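Uncharacterized protein (Acinetobacter baumannii, PDB 5D66) is of unknown function but folds as an ankyrin repeat domain, a scaffold that in other proteins usually mediates protein-protein recognition. Local coordinates at residues 4-8 with 29-34; 62-66 with 92-98; 109-115 with 151-155. One frame throughout, in Å; residues are numbered along the deposited sequence.

Interaction 1 (4-8 with 29-34)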
# COMPACT_ATOMS: atom_id res chain seq x y z
N GLU A 4 20.00 -21.65 -8.59
CA GLU A 4 18.95 -22.35 -7.88
C GLU A 4 17.55 -21.85 -8.26
O GLU A 4 16.64 -22.65 -8.47
CB GLU A 4 19.19 -22.23 -6.36
N TYR A 5 17.40 -20.54 -8.39
CA TYR A 5 16.07 -19.91 -8.61
C TYR A 5 16.22 -18.87 -9.72
O TYR A 5 16.27 -17.66 -9.48
CB TYR A 5 15.63 -19.32 -7.28
CG TYR A 5 15.30 -20.40 -6.26
CD1 TYR A 5 14.23 -21.28 -6.44
CD2 TYR A 5 16.11 -20.61 -5.16
CE1 TYR A 5 13.95 -22.27 -5.53
CE2 TYR A 5 15.86 -21.62 -4.23
CZ TYR A 5 14.77 -22.44 -4.41
OH TYR A 5 14.45 -23.42 -3.51
N PRO A 6 16.31 -19.33 -10.97
CA PRO A 6 16.63 -18.41 -12.05
C PRO A 6 15.54 -17.38 -12.37
O PRO A 6 15.86 -16.30 -12.87
CB PRO A 6 16.94 -19.35 -13.22
CG PRO A 6 16.22 -20.55 -12.92
CD PRO A 6 16.27 -20.72 -11.42
N LEU A 7 14.27 -17.71 -12.15
CA LEU A 7 13.22 -16.77 -12.43
C LEU A 7 13.33 -15.54 -11.51
O LEU A 7 13.14 -14.41 -11.92
CB LEU A 7 11.85 -17.40 -12.29
CG LEU A 7 10.67 -16.51 -12.68
CD1 LEU A 7 10.69 -16.12 -14.16
CD2 LEU A 7 9.36 -17.15 -12.36
N HIS A 8 13.71 -15.81 -10.26
CA HIS A 8 13.84 -14.76 -9.26
C HIS A 8 14.98 -13.82 -9.65
O HIS A 8 14.85 -12.60 -9.53
CB HIS A 8 14.08 -15.36 -7.90
CG HIS A 8 12.93 -16.20 -7.41
ND1 HIS A 8 12.64 -17.43 -7.95
CD2 HIS A 8 12.02 -15.98 -6.42
CE1 HIS A 8 11.59 -17.91 -7.33
NE2 HIS A 8 11.18 -17.04 -6.42
N ILE A 29 4.70 -20.27 -11.63
CA ILE A 29 5.17 -18.89 -11.64
C ILE A 29 5.52 -18.36 -10.26
O ILE A 29 6.37 -17.50 -10.15
CB ILE A 29 4.23 -18.00 -12.41
CG1 ILE A 29 4.95 -16.67 -12.83
CG2 ILE A 29 2.98 -17.79 -11.69
CD1 ILE A 29 4.23 -15.93 -13.87
N ASP A 30 4.82 -18.86 -9.24
CA ASP A 30 5.01 -18.44 -7.88
C ASP A 30 5.86 -19.40 -7.07
O ASP A 30 5.82 -19.40 -5.84
CB ASP A 30 3.67 -18.16 -7.19
CG ASP A 30 3.05 -16.86 -7.66
OD1 ASP A 30 3.75 -15.92 -7.99
OD2 ASP A 30 1.77 -16.80 -7.58
N ALA A 31 6.75 -20.16 -7.74
CA ALA A 31 7.77 -20.91 -7.01
C ALA A 31 8.50 -20.02 -6.01
O ALA A 31 8.85 -18.88 -6.34
CB ALA A 31 8.79 -21.48 -8.01
N ARG A 32 8.73 -20.50 -4.81
CA ARG A 32 9.44 -19.73 -3.79
C ARG A 32 10.93 -19.97 -3.87
O ARG A 32 11.37 -21.08 -4.12
CB ARG A 32 8.93 -20.03 -2.39
CG ARG A 32 7.42 -19.95 -2.23
CD ARG A 32 6.83 -18.63 -2.73
NE ARG A 32 5.42 -18.56 -2.50
CZ ARG A 32 4.77 -17.87 -1.56
NH1 ARG A 32 5.42 -17.04 -0.76
NH2 ARG A 32 3.47 -17.94 -1.44
N ASP A 33 11.69 -18.90 -3.61
CA ASP A 33 13.16 -19.04 -3.51
C ASP A 33 13.51 -19.53 -2.11
O ASP A 33 12.65 -19.97 -1.31
CB ASP A 33 13.85 -17.76 -3.94
CG ASP A 33 13.62 -16.56 -3.03
OD1 ASP A 33 13.12 -16.78 -1.90
OD2 ASP A 33 13.99 -15.45 -3.44
N GLU A 34 14.77 -19.47 -1.75
CA GLU A 34 15.25 -20.04 -0.47
C GLU A 34 14.70 -19.24 0.74
O GLU A 34 14.75 -19.75 1.85
CB GLU A 34 16.77 -20.14 -0.46
CG GLU A 34 17.52 -18.83 -0.32
CD GLU A 34 17.59 -17.95 -1.53
OE1 GLU A 34 17.19 -18.38 -2.62
OE2 GLU A 34 18.08 -16.80 -1.32

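Interaction 2 (62-66 with 92-98)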
# COMPACT_ATOMS: atom_id res chain seq x y z
N VAL A 62 -0.73 -11.65 -6.85
CA VAL A 62 -0.42 -10.37 -6.25
C VAL A 62 -0.63 -10.28 -4.75
O VAL A 62 -0.22 -9.30 -4.12
CB VAL A 62 -1.16 -9.19 -6.96
CG1 VAL A 62 -0.89 -9.21 -8.45
CG2 VAL A 62 -2.64 -9.19 -6.64
N ASN A 63 -1.25 -11.31 -4.20
CA ASN A 63 -1.49 -11.44 -2.77
C ASN A 63 -0.62 -12.46 -2.09
O ASN A 63 -0.76 -12.66 -0.89
CB ASN A 63 -2.96 -11.80 -2.52
CG ASN A 63 -3.88 -10.75 -3.14
OD1 ASN A 63 -3.77 -9.57 -2.81
ND2 ASN A 63 -4.82 -11.18 -3.98
N ALA A 64 0.25 -13.15 -2.81
CA ALA A 64 1.15 -14.09 -2.14
C ALA A 64 2.02 -13.29 -1.17
O ALA A 64 2.46 -12.20 -1.51
CB ALA A 64 2.02 -14.82 -3.17
N LYS A 65 2.27 -13.85 -0.01
CA LYS A 65 3.05 -13.19 1.03
C LYS A 65 4.47 -13.75 1.20
O LYS A 65 4.70 -14.91 0.97
CB LYS A 65 2.32 -13.16 2.38
CG LYS A 65 1.21 -12.08 2.45
CD LYS A 65 0.53 -12.03 3.78
CE LYS A 65 -0.34 -10.76 3.94
NZ LYS A 65 -1.08 -10.87 5.23
N ASP A 66 5.33 -12.88 1.65
CA ASP A 66 6.69 -13.21 2.07
C ASP A 66 6.77 -13.34 3.58
O ASP A 66 5.77 -13.17 4.30
CB ASP A 66 7.68 -12.23 1.47
CG ASP A 66 7.76 -10.88 2.17
OD1 ASP A 66 6.96 -10.63 3.08
OD2 ASP A 66 8.69 -10.12 1.79
N GLY A 92 -6.49 -8.74 -9.20
CA GLY A 92 -6.91 -9.52 -8.05
C GLY A 92 -6.42 -9.06 -6.69
O GLY A 92 -6.61 -9.81 -5.71
N ALA A 93 -5.93 -7.85 -6.56
CA ALA A 93 -5.52 -7.38 -5.25
C ALA A 93 -6.64 -7.58 -4.22
O ALA A 93 -7.78 -7.20 -4.45
CB ALA A 93 -5.19 -5.90 -5.33
N ASP A 94 -6.28 -8.17 -3.08
CA ASP A 94 -7.23 -8.36 -1.99
C ASP A 94 -7.23 -7.12 -1.13
O ASP A 94 -6.28 -6.90 -0.38
CB ASP A 94 -6.82 -9.59 -1.18
CG ASP A 94 -7.72 -9.84 -0.01
OD1 ASP A 94 -8.66 -9.04 0.21
OD2 ASP A 94 -7.50 -10.86 0.70
N LEU A 95 -8.22 -6.24 -1.30
CA LEU A 95 -8.20 -4.98 -0.64
C LEU A 95 -8.37 -5.09 0.85
O LEU A 95 -8.15 -4.14 1.64
CB LEU A 95 -9.23 -4.01 -1.23
CG LEU A 95 -9.18 -3.81 -2.75
CD1 LEU A 95 -10.19 -2.76 -3.11
CD2 LEU A 95 -7.79 -3.50 -3.23
N LYS A 96 -8.82 -6.26 1.35
CA LYS A 96 -8.94 -6.56 2.75
C LYS A 96 -7.64 -7.09 3.34
O LYS A 96 -7.55 -7.28 4.57
CB LYS A 96 -10.08 -7.56 3.03
CG LYS A 96 -11.44 -6.99 2.69
CD LYS A 96 -12.55 -8.06 2.93
CE LYS A 96 -13.43 -8.35 1.73
NZ LYS A 96 -14.55 -9.27 2.10
N SER A 97 -6.65 -7.42 2.53
CA SER A 97 -5.43 -7.97 3.04
C SER A 97 -4.64 -6.93 3.79
O SER A 97 -4.74 -5.71 3.56
CB SER A 97 -4.57 -8.58 1.90
OG SER A 97 -4.08 -7.62 0.99
N THR A 98 -3.82 -7.42 4.69
CA THR A 98 -3.11 -6.58 5.61
C THR A 98 -1.61 -6.97 5.68
O THR A 98 -1.22 -8.16 5.54
CB THR A 98 -3.73 -6.59 7.02
OG1 THR A 98 -3.80 -7.93 7.49
CG2 THR A 98 -5.16 -5.96 7.07
O HOH W 1 -2.27 -8.78 -0.68
O HOH W 2 -4.02 -10.36 4.99

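Interaction 3 (109-115 with 151-155)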
# COMPACT_ATOMS: atom_id res chain seq x y z
N ALA A 109 0.48 4.26 2.68
CA ALA A 109 0.48 5.26 1.63
C ALA A 109 0.17 6.63 2.23
O ALA A 109 0.82 7.65 1.91
CB ALA A 109 -0.51 4.90 0.57
N ALA A 110 -0.81 6.68 3.15
CA ALA A 110 -1.13 7.93 3.82
C ALA A 110 0.01 8.38 4.73
O ALA A 110 0.38 9.53 4.75
CB ALA A 110 -2.45 7.75 4.58
N GLU A 111 0.54 7.44 5.53
CA GLU A 111 1.67 7.69 6.40
C GLU A 111 2.82 8.39 5.69
O GLU A 111 3.44 9.33 6.19
CB GLU A 111 2.15 6.35 6.95
CG GLU A 111 3.36 6.39 7.82
CD GLU A 111 3.89 4.97 8.16
OE1 GLU A 111 3.48 3.97 7.54
OE2 GLU A 111 4.85 4.91 8.96
N ARG A 112 3.12 7.89 4.50
CA ARG A 112 4.29 8.31 3.76
C ARG A 112 4.02 9.50 2.84
O ARG A 112 4.92 10.00 2.19
CB ARG A 112 4.90 7.15 3.02
CG ARG A 112 5.35 6.04 4.01
CD ARG A 112 5.80 4.89 3.39
NE ARG A 112 5.85 3.74 4.28
CZ ARG A 112 6.30 2.55 3.89
NH1 ARG A 112 6.91 2.40 2.73
NH2 ARG A 112 6.32 1.55 4.77
N GLY A 113 2.78 9.98 2.81
CA GLY A 113 2.48 11.17 2.04
C GLY A 113 2.37 10.93 0.57
O GLY A 113 2.55 11.86 -0.21
N HIS A 114 2.02 9.71 0.14
CA HIS A 114 1.96 9.36 -1.28
C HIS A 114 0.54 9.70 -1.80
O HIS A 114 -0.35 8.86 -1.77
CB HIS A 114 2.24 7.84 -1.50
CG HIS A 114 3.58 7.37 -1.09
ND1 HIS A 114 4.74 8.05 -1.34
CD2 HIS A 114 3.95 6.23 -0.44
CE1 HIS A 114 5.78 7.33 -0.93
NE2 HIS A 114 5.31 6.24 -0.34
N VAL A 115 0.37 10.95 -2.22
CA VAL A 115 -0.97 11.46 -2.47
C VAL A 115 -1.70 10.66 -3.58
O VAL A 115 -2.86 10.28 -3.41
CB VAL A 115 -0.94 12.98 -2.85
CG1 VAL A 115 -2.34 13.51 -3.15
CG2 VAL A 115 -0.33 13.81 -1.76
N ASN A 151 1.18 17.72 1.19
CA ASN A 151 0.75 16.37 0.90
C ASN A 151 -0.20 15.82 1.94
O ASN A 151 -1.16 15.13 1.62
CB ASN A 151 1.93 15.35 0.90
CG ASN A 151 2.96 15.61 -0.14
OD1 ASN A 151 3.24 16.75 -0.40
ND2 ASN A 151 3.53 14.57 -0.73
N TYR A 152 0.11 16.08 3.21
CA TYR A 152 -0.70 15.56 4.27
C TYR A 152 -2.06 16.24 4.39
O TYR A 152 -3.06 15.59 4.69
CB TYR A 152 0.06 15.54 5.62
CG TYR A 152 1.22 14.55 5.56
CD1 TYR A 152 0.98 13.23 5.66
CD2 TYR A 152 2.52 14.96 5.28
CE1 TYR A 152 1.98 12.32 5.55
CE2 TYR A 152 3.57 14.04 5.15
CZ TYR A 152 3.27 12.70 5.32
OH TYR A 152 4.31 11.78 5.25
N GLN A 153 -2.08 17.56 4.17
CA GLN A 153 -3.39 18.23 4.05
C GLN A 153 -4.22 17.63 2.91
O GLN A 153 -5.43 17.39 3.08
CB GLN A 153 -3.22 19.72 3.80
CG GLN A 153 -2.66 20.48 4.98
CD GLN A 153 -2.34 21.92 4.63
OE1 GLN A 153 -2.96 22.51 3.78
NE2 GLN A 153 -1.32 22.44 5.26
N GLN A 154 -3.57 17.36 1.78
CA GLN A 154 -4.28 16.83 0.59
C GLN A 154 -4.82 15.43 0.93
O GLN A 154 -5.97 15.11 0.60
CB GLN A 154 -3.35 16.80 -0.61
CG GLN A 154 -3.01 18.19 -1.05
CD GLN A 154 -1.79 18.29 -1.94
OE1 GLN A 154 -1.23 17.28 -2.37
NE2 GLN A 154 -1.40 19.51 -2.28
N ILE A 155 -4.03 14.62 1.62
CA ILE A 155 -4.44 13.25 1.99
C ILE A 155 -5.57 13.29 3.00
O ILE A 155 -6.53 12.52 2.90
CB ILE A 155 -3.23 12.47 2.48
CG1 ILE A 155 -2.37 12.07 1.28
CG2 ILE A 155 -3.61 11.27 3.32
CD1 ILE A 155 -0.97 11.71 1.57

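Interaction 1 (4-8 with 29-34)
Two aromatic rings at the start of the first ankyrin repeat pack here against the loop that leads into the second, mostly on its backbone and on the CA and CB of Asp33. The segment 4-8 opens helix 6-12 at the N-terminal end of the stack, with Tyr5 as its N-cap; Tyr5-Pro6-Leu7-His8 stands where ankyrin repeats carry their Thr-Pro-Leu-His tetrapeptide, tyrosine taking the place of the usual threonine. The segment 29-34 is irregular chain running out from helix 16-23 toward helix 39-45. Asp33 is the meeting point. Its CA sits 3.5 Å from the centroid of the Tyr5 ring and only 4° off the ring normal, a nearly ideal CH-pi contact, while its CB lies over a face of the His8 imidazole, 3.7 Å from that centroid. The nearest CA pair is also here, Tyr5 CA to Asp33 CA at 5.9 Å. The tyrosine ring reaches along the loop as well, CE1 lying 3.2 Å from Arg32 O and CE2 3.5 Å from Glu34 N. Ala31 O lies near the plane of the His8 ring, at its edge, 3.0 Å from NE2, and the same nitrogen makes a weak hydrogen bond to Ser37 O. Leu7 CD2 rests 3.7 Å from Ile29 O and 4.5 Å from Ile29 CG1, next to Ile19 and Ile22 of helix 16-23. The two CH-pi contacts let the aspartate give its aliphatic carbons to both rings while OD1, at its charged end, bonds to Thr35 OG1 and Ser37 N.

Interaction 2 (62-66 with 92-98)
Asn63 uses both ends of its amide on the neighbouring loop: OD1 accepts from Asp94 N at 2.9 Å, and ND2 donates to Gly92 O at 2.8 Å, so one side chain pairs with the backbone on either side of Ala93 much as a facing strand would. The second direct link comes from Lys65, whose extended side chain carries NZ to within 2.7 Å of Thr98 O; Gln69 also accepts from this ammonium group. Two waters fill in between. Water 1 donates to Asn63 OD1 and to Ser97 OG, and water 2 accepts from Lys65 NZ and Thr98 N. The segments belong to successive ankyrin repeats, each in the loop that follows a repeat's second helix, 49-57 and 82-90, and leads toward the next repeat. Within 92-98, a type I turn runs from Asp94 to Ser97, closed by Ser97 N to Asp94 O at 3.0 Å, and Asp94 OD1 accepts from Lys96 N in an Asx turn. Gly92 adopts a positive phi, 96°, where a CB would clash with the preceding carbonyl. Beneath the polar contacts, Val62 CG2 packs 3.6 Å from Ala93 N and 4.4 Å from Ala93 CB, and both residues rest on Thr88 of helix 82-90.

Interaction 3 (109-115 with 151-155)
Helix 106-111 ends in a Schellman motif, with His114 N bonded to Ala109 O and Gly113 N to Ala110 O, and the chain turns at once into helix 115-124, for which His114 is the N-cap. This tight joint between the two helices of one ankyrin repeat lies against helix 150-162, the second helix of the next. The CA atoms approach to 5.6 Å at Gly113 and Asn151 and to 5.9 Å at Val115 and Ile155. Gly113 has positive phi, and a CB there would point at the facing helix, about 3.1 Å from Tyr152 CZ; its absence makes room for the ring. Tyr152 OH donates to Glu111 O at 2.8 Å, and Asn151 ND2 donates to Gly113 O at 2.9 Å. Below them Ile155 fills the gap, its CD1 lying 3.5 Å from Gly113 CA and 4.0 Å from Val115 CG2, its CG2 3.9 Å from Ala110 CB. Val118 of helix 115-124 and Ala142 of helix 138-144 extend this apolar layer. Asn151 and Tyr152 thus bind carbonyls in the last helical turn and at the glycine that leaves it: side-chain donors of one repeat satisfy backbone acceptors of the other, beside an aliphatic contact.

Overall arrangement
The three contacts follow one another along the chain and along the repeat stack, each joining parts of adjacent repeats. Interactions 1 and 2 have centres 19 Å apart and meet directly: Arg32 NH1 probably hydrogen-bonds to Lys65 O at 2.8 Å, and Arg32 NH2 packs 3.8 Å from Ala64 CB, so loop 29-34 is linked to loop 62-66, which in turn binds loop 92-98. Interaction 3 lies on the opposite side of the chain's centre from both, its centre 22 Å from that of interaction 2 and 35 Å from that of interaction 1, with nearest atoms about 11 and 19 Å away. It samples the helical layer of the stack, interaction 2 the loops.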